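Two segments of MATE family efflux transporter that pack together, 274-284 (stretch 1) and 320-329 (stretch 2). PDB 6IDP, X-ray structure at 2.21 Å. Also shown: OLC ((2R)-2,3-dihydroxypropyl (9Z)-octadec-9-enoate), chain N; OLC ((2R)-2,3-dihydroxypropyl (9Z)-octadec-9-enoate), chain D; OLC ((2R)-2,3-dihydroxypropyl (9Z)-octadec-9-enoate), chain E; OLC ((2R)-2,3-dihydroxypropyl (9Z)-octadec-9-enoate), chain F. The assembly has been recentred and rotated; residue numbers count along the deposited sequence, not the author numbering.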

ATOM      1  N   ARG A 274       4.242 -11.327   7.853  1.00 34.36           N
ATOM      2  CA  ARG A 274       5.084 -11.238   6.670  1.00 35.66           C
ATOM      3  C   ARG A 274       4.587 -12.194   5.594  1.00 36.83           C
ATOM      4  O   ARG A 274       4.523 -11.836   4.416  1.00 35.76           O
ATOM      5  N   PHE A 275       4.229 -13.408   6.006  1.00 32.98           N
ATOM      6  CA  PHE A 275       3.697 -14.392   5.074  1.00 35.13           C
ATOM      7  C   PHE A 275       2.363 -13.931   4.486  1.00 28.89           C
ATOM      8  O   PHE A 275       2.127 -14.091   3.289  1.00 34.68           O
ATOM      9  N   GLU A 276       1.496 -13.381   5.335  1.00 27.59           N
ATOM     10  CA  GLU A 276       0.212 -12.834   4.891  1.00 37.74           C
ATOM     11  C   GLU A 276       0.404 -11.806   3.784  1.00 38.05           C
ATOM     12  O   GLU A 276      -0.326 -11.803   2.793  1.00 38.55           O
ATOM     13  N   PHE A 277       1.387 -10.930   3.969  1.00 35.67           N
ATOM     14  CA  PHE A 277       1.663  -9.873   3.008  1.00 39.43           C
ATOM     15  C   PHE A 277       2.023 -10.460   1.649  1.00 40.01           C
ATOM     16  O   PHE A 277       1.486 -10.044   0.622  1.00 41.29           O
ATOM     17  N   PHE A 278       2.927 -11.434   1.649  1.00 35.04           N
ATOM     18  CA  PHE A 278       3.333 -12.085   0.412  1.00 36.24           C
ATOM     19  C   PHE A 278       2.192 -12.882  -0.213  1.00 35.56           C
ATOM     20  O   PHE A 278       2.029 -12.881  -1.433  1.00 33.95           O
ATOM     21  N   ALA A 279       1.399 -13.552   0.618  1.00 23.11           N
ATOM     22  CA  ALA A 279       0.279 -14.347   0.119  1.00 29.58           C
ATOM     23  C   ALA A 279      -0.766 -13.475  -0.572  1.00 32.89           C
ATOM     24  O   ALA A 279      -1.531 -13.956  -1.409  1.00 33.94           O
ATOM     25  N   LEU A 280      -0.787 -12.191  -0.226  1.00 28.01           N
ATOM     26  CA  LEU A 280      -1.778 -11.262  -0.760  1.00 28.95           C
ATOM     27  C   LEU A 280      -1.181 -10.277  -1.763  1.00 31.79           C
ATOM     28  O   LEU A 280      -1.770  -9.229  -2.032  1.00 29.82           O
ATOM     29  N   VAL A 281      -0.018 -10.608  -2.315  1.00 28.04           N
ATOM     30  CA  VAL A 281       0.670  -9.680  -3.202  1.00 31.12           C
ATOM     31  C   VAL A 281      -0.082  -9.493  -4.525  1.00 27.83           C
ATOM     32  O   VAL A 281      -0.029  -8.419  -5.122  1.00 31.92           O
ATOM     33  N   ALA A 282      -0.801 -10.516  -4.973  1.00 23.59           N
ATOM     34  CA  ALA A 282      -1.569 -10.398  -6.210  1.00 31.27           C
ATOM     35  C   ALA A 282      -2.791  -9.515  -5.996  1.00 34.38           C
ATOM     36  O   ALA A 282      -3.186  -8.758  -6.888  1.00 34.70           O
ATOM     37  N   VAL A 283      -3.393  -9.617  -4.814  1.00 27.33           N
ATOM     38  CA  VAL A 283      -4.529  -8.774  -4.477  1.00 28.39           C
ATOM     39  C   VAL A 283      -4.055  -7.329  -4.358  1.00 37.44           C
ATOM     40  O   VAL A 283      -4.717  -6.402  -4.838  1.00 32.46           O
ATOM     41  N   LEU A 284      -2.891  -7.151  -3.738  1.00 30.13           N
ATOM     42  CA  LEU A 284      -2.276  -5.837  -3.592  1.00 33.14           C
ATOM     43  C   LEU A 284      -2.046  -5.182  -4.956  1.00 32.79           C
ATOM     44  O   LEU A 284      -2.355  -4.005  -5.149  1.00 28.10           O
ATOM     45  N   PHE A 320      -7.789 -17.831  -6.069  1.00 31.52           N
ATOM     46  CA  PHE A 320      -6.337 -17.772  -5.946  1.00 29.55           C
ATOM     47  C   PHE A 320      -5.874 -17.926  -4.494  1.00 31.85           C
ATOM     48  O   PHE A 320      -4.931 -18.669  -4.213  1.00 27.28           O
ATOM     49  N   GLN A 321      -6.540 -17.236  -3.572  1.00 28.08           N
ATOM     50  CA  GLN A 321      -6.180 -17.338  -2.161  1.00 26.70           C
ATOM     51  C   GLN A 321      -6.589 -18.685  -1.556  1.00 24.97           C
ATOM     52  O   GLN A 321      -6.018 -19.112  -0.557  1.00 23.69           O
ATOM     53  N   LEU A 322      -7.575 -19.351  -2.154  1.00 30.33           N
ATOM     54  CA  LEU A 322      -7.950 -20.691  -1.705  1.00 31.38           C
ATOM     55  C   LEU A 322      -6.832 -21.682  -2.013  1.00 35.35           C
ATOM     56  O   LEU A 322      -6.467 -22.504  -1.169  1.00 32.94           O
ATOM     57  N   LEU A 323      -6.293 -21.595  -3.226  1.00 29.90           N
ATOM     58  CA  LEU A 323      -5.176 -22.440  -3.636  1.00 28.21           C
ATOM     59  C   LEU A 323      -3.946 -22.228  -2.759  1.00 32.44           C
ATOM     60  O   LEU A 323      -3.328 -23.190  -2.303  1.00 32.20           O
ATOM     61  N   ILE A 324      -3.594 -20.964  -2.542  1.00 28.12           N
ATOM     62  CA  ILE A 324      -2.470 -20.609  -1.687  1.00 31.41           C
ATOM     63  C   ILE A 324      -2.645 -21.192  -0.285  1.00 32.20           C
ATOM     64  O   ILE A 324      -1.707 -21.745   0.289  1.00 29.62           O
ATOM     65  N   ALA A 325      -3.858 -21.080   0.247  1.00 28.71           N
ATOM     66  CA  ALA A 325      -4.179 -21.628   1.558  1.00 27.98           C
ATOM     67  C   ALA A 325      -3.998 -23.144   1.589  1.00 31.70           C
ATOM     68  O   ALA A 325      -3.466 -23.693   2.554  1.00 26.92           O
ATOM     69  N   LEU A 326      -4.444 -23.817   0.532  1.00 28.96           N
ATOM     70  CA  LEU A 326      -4.320 -25.268   0.443  1.00 30.16           C
ATOM     71  C   LEU A 326      -2.861 -25.707   0.405  1.00 32.47           C
ATOM     72  O   LEU A 326      -2.457 -26.607   1.144  1.00 28.20           O
ATOM     73  N   VAL A 327      -2.077 -25.074  -0.460  1.00 30.61           N
ATOM     74  CA  VAL A 327      -0.654 -25.367  -0.566  1.00 32.66           C
ATOM     75  C   VAL A 327       0.047 -25.107   0.771  1.00 35.38           C
ATOM     76  O   VAL A 327       0.854 -25.918   1.227  1.00 34.09           O
ATOM     77  N   THR A 328      -0.286 -23.982   1.399  1.00 28.21           N
ATOM     78  CA  THR A 328       0.298 -23.609   2.683  1.00 29.94           C
ATOM     79  C   THR A 328      -0.099 -24.590   3.784  1.00 31.84           C
ATOM     80  O   THR A 328       0.710 -24.928   4.647  1.00 33.19           O
ATOM     81  N   TYR A 329      -1.347 -25.042   3.740  1.00 29.59           N
ATOM     82  CA  TYR A 329      -1.881 -25.997   4.707  1.00 30.22           C
ATOM     83  C   TYR A 329      -1.132 -27.323   4.642  1.00 35.01           C
ATOM     84  O   TYR A 329      -0.768 -27.897   5.674  1.00 28.59           O
TER

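Helix 274-279 and helix 320-329 run at 138°, closer to antiparallel than parallel, and the two stretches bury 319 Å² between them. From stretch 2, the CA-to-CB bonds of Phe320, Gln321, Ile324 and Thr328 point toward stretch 1. This spacing places them along one side of the helix.

The apolar contacts center on two alanines. Ala279 CB lies 4.1 Å from Ile324 CG2, and Ile324 is in the m, t rotamer. Their CA atoms are the nearest pair across the stretches, Ala279 CA to Ile324 CA at 7.1 Å. Ala282 points toward stretch 2, and its CB is 3.6 Å from Phe320 CE2; Phe320 has chi1 t.

Among polar groups, Gln321 (m, m) extends its side-chain amide toward the carbonyl of Ala279, where helix 274-279 ends. Val283, t, brings CG2 close to the Gln321 side chain. Leu280 (m, t) starts away from stretch 2, but its end comes nearer and meets Gln321 too. Thr328 is m, and its OG1 donates a hydrogen bond to Ile324 O at 2.7 Å, within its own helix. The same OG1 sits at the edge of the Phe275 ring, 3.2 Å from Phe275 CZ. Phe275 has chi1 t.

The acyl chain of OLC N lines this contact. Its C13 is 3.6 Å from Val281 CG1, and its C17 is 3.8 Å from Ile324 CG2.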

ATOM      1  CB  ARG A 274       6.542 -11.540   7.025  1.00 37.85           C
ATOM      2  CG  ARG A 274       7.484 -11.544   5.837  1.00 53.08           C
ATOM      3  CD  ARG A 274       8.875 -11.993   6.249  1.00 63.82           C
ATOM      4  NE  ARG A 274       9.398 -11.195   7.353  1.00 75.76           N
ATOM      5  CZ  ARG A 274      10.113 -10.086   7.199  1.00 84.24           C
ATOM      6  NH1 ARG A 274      10.397  -9.641   5.983  1.00 85.14           N
ATOM      7  NH2 ARG A 274      10.547  -9.422   8.262  1.00 89.52           N
ATOM      8  CB  PHE A 275       3.525 -15.757   5.744  1.00 33.64           C
ATOM      9  CG  PHE A 275       2.967 -16.809   4.825  1.00 34.93           C
ATOM     10  CD1 PHE A 275       1.603 -17.044   4.760  1.00 30.99           C
ATOM     11  CD2 PHE A 275       3.808 -17.555   4.015  1.00 41.21           C
ATOM     12  CE1 PHE A 275       1.091 -18.001   3.907  1.00 38.82           C
ATOM     13  CE2 PHE A 275       3.297 -18.519   3.162  1.00 43.71           C
ATOM     14  CZ  PHE A 275       1.939 -18.740   3.109  1.00 37.88           C
ATOM     15  CB  GLU A 276      -0.545 -12.179   6.049  1.00 38.08           C
ATOM     16  CG  GLU A 276      -1.307 -13.128   6.955  1.00 49.31           C
ATOM     17  CD  GLU A 276      -2.200 -12.386   7.937  1.00 61.22           C
ATOM     18  OE1 GLU A 276      -2.851 -11.403   7.520  1.00 58.28           O
ATOM     19  OE2 GLU A 276      -2.243 -12.775   9.123  1.00 64.84           O
ATOM     20  CB  PHE A 277       2.787  -8.966   3.511  1.00 40.40           C
ATOM     21  CG  PHE A 277       2.944  -7.704   2.717  1.00 45.57           C
ATOM     22  CD1 PHE A 277       2.202  -6.578   3.033  1.00 49.25           C
ATOM     23  CD2 PHE A 277       3.824  -7.642   1.650  1.00 50.00           C
ATOM     24  CE1 PHE A 277       2.337  -5.412   2.304  1.00 50.75           C
ATOM     25  CE2 PHE A 277       3.961  -6.478   0.916  1.00 55.19           C
ATOM     26  CZ  PHE A 277       3.218  -5.363   1.244  1.00 53.92           C
ATOM     27  CB  PHE A 278       4.537 -12.995   0.653  1.00 39.96           C
ATOM     28  CG  PHE A 278       5.857 -12.304   0.490  1.00 54.57           C
ATOM     29  CD1 PHE A 278       6.338 -12.003  -0.774  1.00 61.35           C
ATOM     30  CD2 PHE A 278       6.619 -11.956   1.595  1.00 64.84           C
ATOM     31  CE1 PHE A 278       7.554 -11.365  -0.935  1.00 68.66           C
ATOM     32  CE2 PHE A 278       7.837 -11.318   1.441  1.00 69.11           C
ATOM     33  CZ  PHE A 278       8.304 -11.023   0.173  1.00 72.09           C
ATOM     34  CB  ALA A 279      -0.361 -15.136   1.254  1.00 26.31           C
ATOM     35  CB  LEU A 280      -2.446 -10.489   0.381  1.00 29.84           C
ATOM     36  CG  LEU A 280      -3.545 -11.193   1.182  1.00 30.12           C
ATOM     37  CD1 LEU A 280      -3.821 -10.440   2.472  1.00 36.12           C
ATOM     38  CD2 LEU A 280      -4.821 -11.328   0.358  1.00 22.60           C
ATOM     39  CB  VAL A 281       2.130 -10.137  -3.476  1.00 37.06           C
ATOM     40  CG1 VAL A 281       2.162 -11.421  -4.290  1.00 40.63           C
ATOM     41  CG2 VAL A 281       2.919  -9.032  -4.166  1.00 37.57           C
ATOM     42  CB  ALA A 282      -1.985 -11.763  -6.723  1.00 29.26           C
ATOM     43  CB  VAL A 283      -5.207  -9.222  -3.170  1.00 29.26           C
ATOM     44  CG1 VAL A 283      -6.386  -8.322  -2.846  1.00 33.62           C
ATOM     45  CG2 VAL A 283      -5.663 -10.668  -3.282  1.00 25.19           C
ATOM     46  CB  LEU A 284      -0.959  -5.954  -2.823  1.00 40.46           C
ATOM     47  CG  LEU A 284      -0.424  -4.710  -2.107  1.00 55.43           C
ATOM     48  CD1 LEU A 284       0.445  -3.851  -3.020  1.00 60.26           C
ATOM     49  CD2 LEU A 284      -1.567  -3.894  -1.506  1.00 56.58           C
ATOM     50  CB  PHE A 320      -5.829 -16.455  -6.541  1.00 30.70           C
ATOM     51  CG  PHE A 320      -4.334 -16.334  -6.595  1.00 31.90           C
ATOM     52  CD1 PHE A 320      -3.587 -17.122  -7.457  1.00 33.92           C
ATOM     53  CD2 PHE A 320      -3.680 -15.398  -5.811  1.00 32.89           C
ATOM     54  CE1 PHE A 320      -2.208 -16.995  -7.514  1.00 37.51           C
ATOM     55  CE2 PHE A 320      -2.304 -15.265  -5.864  1.00 35.97           C
ATOM     56  CZ  PHE A 320      -1.566 -16.065  -6.715  1.00 39.31           C
ATOM     57  CB  GLN A 321      -6.803 -16.191  -1.356  1.00 30.09           C
ATOM     58  CG  GLN A 321      -6.416 -14.788  -1.831  1.00 31.08           C
ATOM     59  CD  GLN A 321      -4.918 -14.551  -1.848  1.00 32.98           C
ATOM     60  OE1 GLN A 321      -4.191 -15.011  -0.964  1.00 29.13           O
ATOM     61  NE2 GLN A 321      -4.448 -13.828  -2.861  1.00 29.03           N
ATOM     62  CB  LEU A 322      -9.258 -21.151  -2.356  1.00 25.68           C
ATOM     63  CG  LEU A 322      -9.668 -22.611  -2.116  1.00 31.41           C
ATOM     64  CD1 LEU A 322      -9.766 -22.926  -0.631  1.00 29.75           C
ATOM     65  CD2 LEU A 322     -10.986 -22.927  -2.809  1.00 29.61           C
ATOM     66  CB  LEU A 323      -4.817 -22.175  -5.095  1.00 27.31           C
ATOM     67  CG  LEU A 323      -5.867 -22.619  -6.107  1.00 45.62           C
ATOM     68  CD1 LEU A 323      -5.320 -22.490  -7.520  1.00 50.40           C
ATOM     69  CD2 LEU A 323      -6.314 -24.045  -5.814  1.00 40.96           C
ATOM     70  CB  ILE A 324      -2.302 -19.077  -1.600  1.00 28.03           C
ATOM     71  CG1 ILE A 324      -1.851 -18.518  -2.949  1.00 29.44           C
ATOM     72  CG2 ILE A 324      -1.304 -18.698  -0.515  1.00 27.09           C
ATOM     73  CD1 ILE A 324      -1.682 -17.020  -2.953  1.00 31.84           C
ATOM     74  CB  ALA A 325      -5.600 -21.258   1.951  1.00 23.03           C
ATOM     75  CB  LEU A 326      -5.055 -25.793  -0.789  1.00 31.67           C
ATOM     76  CG  LEU A 326      -6.568 -25.949  -0.636  1.00 38.49           C
ATOM     77  CD1 LEU A 326      -7.211 -26.283  -1.974  1.00 38.83           C
ATOM     78  CD2 LEU A 326      -6.884 -27.020   0.395  1.00 41.52           C
ATOM     79  CB  VAL A 327       0.011 -24.527  -1.676  1.00 33.38           C
ATOM     80  CG1 VAL A 327       1.513 -24.754  -1.696  1.00 32.02           C
ATOM     81  CG2 VAL A 327      -0.600 -24.857  -3.030  1.00 32.57           C
ATOM     82  CB  THR A 328      -0.126 -22.187   3.099  1.00 28.48           C
ATOM     83  OG1 THR A 328       0.210 -21.263   2.057  1.00 31.14           O
ATOM     84  CG2 THR A 328       0.576 -21.772   4.384  1.00 29.63           C
ATOM     85  CB  TYR A 329      -3.370 -26.220   4.448  1.00 29.00           C
ATOM     86  CG  TYR A 329      -4.115 -27.029   5.490  1.00 29.61           C
ATOM     87  CD1 TYR A 329      -4.618 -26.426   6.634  1.00 27.13           C
ATOM     88  CD2 TYR A 329      -4.351 -28.388   5.308  1.00 28.00           C
ATOM     89  CE1 TYR A 329      -5.321 -27.157   7.581  1.00 28.62           C
ATOM     90  CE2 TYR A 329      -5.050 -29.127   6.246  1.00 25.60           C
ATOM     91  CZ  TYR A 329      -5.535 -28.505   7.381  1.00 35.54           C
ATOM     92  OH  TYR A 329      -6.230 -29.235   8.318  1.00 37.07           O
TER
HETATM   93  C18 OLC N 513       2.999 -18.154  -0.800  1.00 58.60           C
HETATM   94  C17 OLC N 513       2.072 -17.318  -1.654  1.00 59.75           C
HETATM   95  C16 OLC N 513       2.845 -16.744  -2.821  1.00 60.78           C
HETATM   96  C12 OLC N 513       2.646 -14.040  -6.928  1.00 60.03           C
HETATM   97  C15 OLC N 513       1.925 -15.914  -3.690  1.00 59.86           C
HETATM   98  C13 OLC N 513       1.820 -14.680  -5.833  1.00 62.02           C
HETATM   99  C14 OLC N 513       2.739 -15.201  -4.750  1.00 64.49           C
HETATM  100  C18 OLC D 503      -7.683 -25.940   4.118  1.00 48.21           C
HETATM  101  C10 OLC D 503      -9.050 -24.798  13.089  1.00 59.05           C
HETATM  102  C9  OLC D 503      -9.763 -25.752  13.722  1.00 61.64           C
HETATM  103  C17 OLC D 503      -7.646 -25.015   5.313  1.00 41.64           C
HETATM  104  C11 OLC D 503      -9.756 -23.744  12.260  1.00 54.86           C
HETATM  105  C16 OLC D 503      -8.692 -25.432   6.326  1.00 38.61           C
HETATM  106  C12 OLC D 503     -10.194 -24.335  10.937  1.00 53.74           C
HETATM  107  C15 OLC D 503      -8.296 -24.886   7.680  1.00 48.22           C
HETATM  108  C13 OLC D 503      -9.047 -24.290   9.949  1.00 51.22           C
HETATM  109  C14 OLC D 503      -9.476 -24.894   8.628  1.00 50.22           C
HETATM  110  C8  OLC E 504       1.333 -31.045  11.585  1.00 51.02           C
HETATM  111  C7  OLC E 504       0.298 -31.064  10.482  1.00 54.44           C
HETATM  112  C6  OLC E 504      -1.050 -30.617  11.007  1.00 56.54           C
HETATM  113  C5  OLC E 504      -2.035 -30.567   9.858  1.00 55.41           C
HETATM  114  C4  OLC E 504      -2.852 -29.293   9.918  1.00 52.50           C
HETATM  115  C3  OLC E 504      -3.692 -29.270  11.178  1.00 51.10           C
HETATM  116  C2  OLC E 504      -4.779 -28.227  11.031  1.00 53.97           C
HETATM  117  C1  OLC E 504      -5.814 -28.403  12.121  1.00 57.72           C
HETATM  118  C18 OLC F 505     -10.301 -18.095  -0.221  1.00 62.60           C
HETATM  119  C10 OLC F 505     -13.743 -20.408  -4.417  1.00 60.06           C
HETATM  120  C9  OLC F 505     -14.015 -19.843  -5.614  1.00 56.57           C
HETATM  121  C17 OLC F 505     -11.049 -19.176   0.527  1.00 68.39           C
HETATM  122  C11 OLC F 505     -14.605 -20.134  -3.200  1.00 61.27           C
HETATM  123  C8  OLC F 505     -15.195 -18.912  -5.791  1.00 54.17           C
HETATM  124  C16 OLC F 505     -12.466 -18.719   0.789  1.00 66.70           C
HETATM  125  C12 OLC F 505     -14.160 -21.014  -2.048  1.00 66.19           C
HETATM  126  C15 OLC F 505     -13.254 -19.850   1.410  1.00 66.20           C
HETATM  127  C13 OLC F 505     -14.403 -20.300  -0.735  1.00 70.49           C
HETATM  128  C14 OLC F 505     -13.530 -20.896   0.350  1.00 68.84           C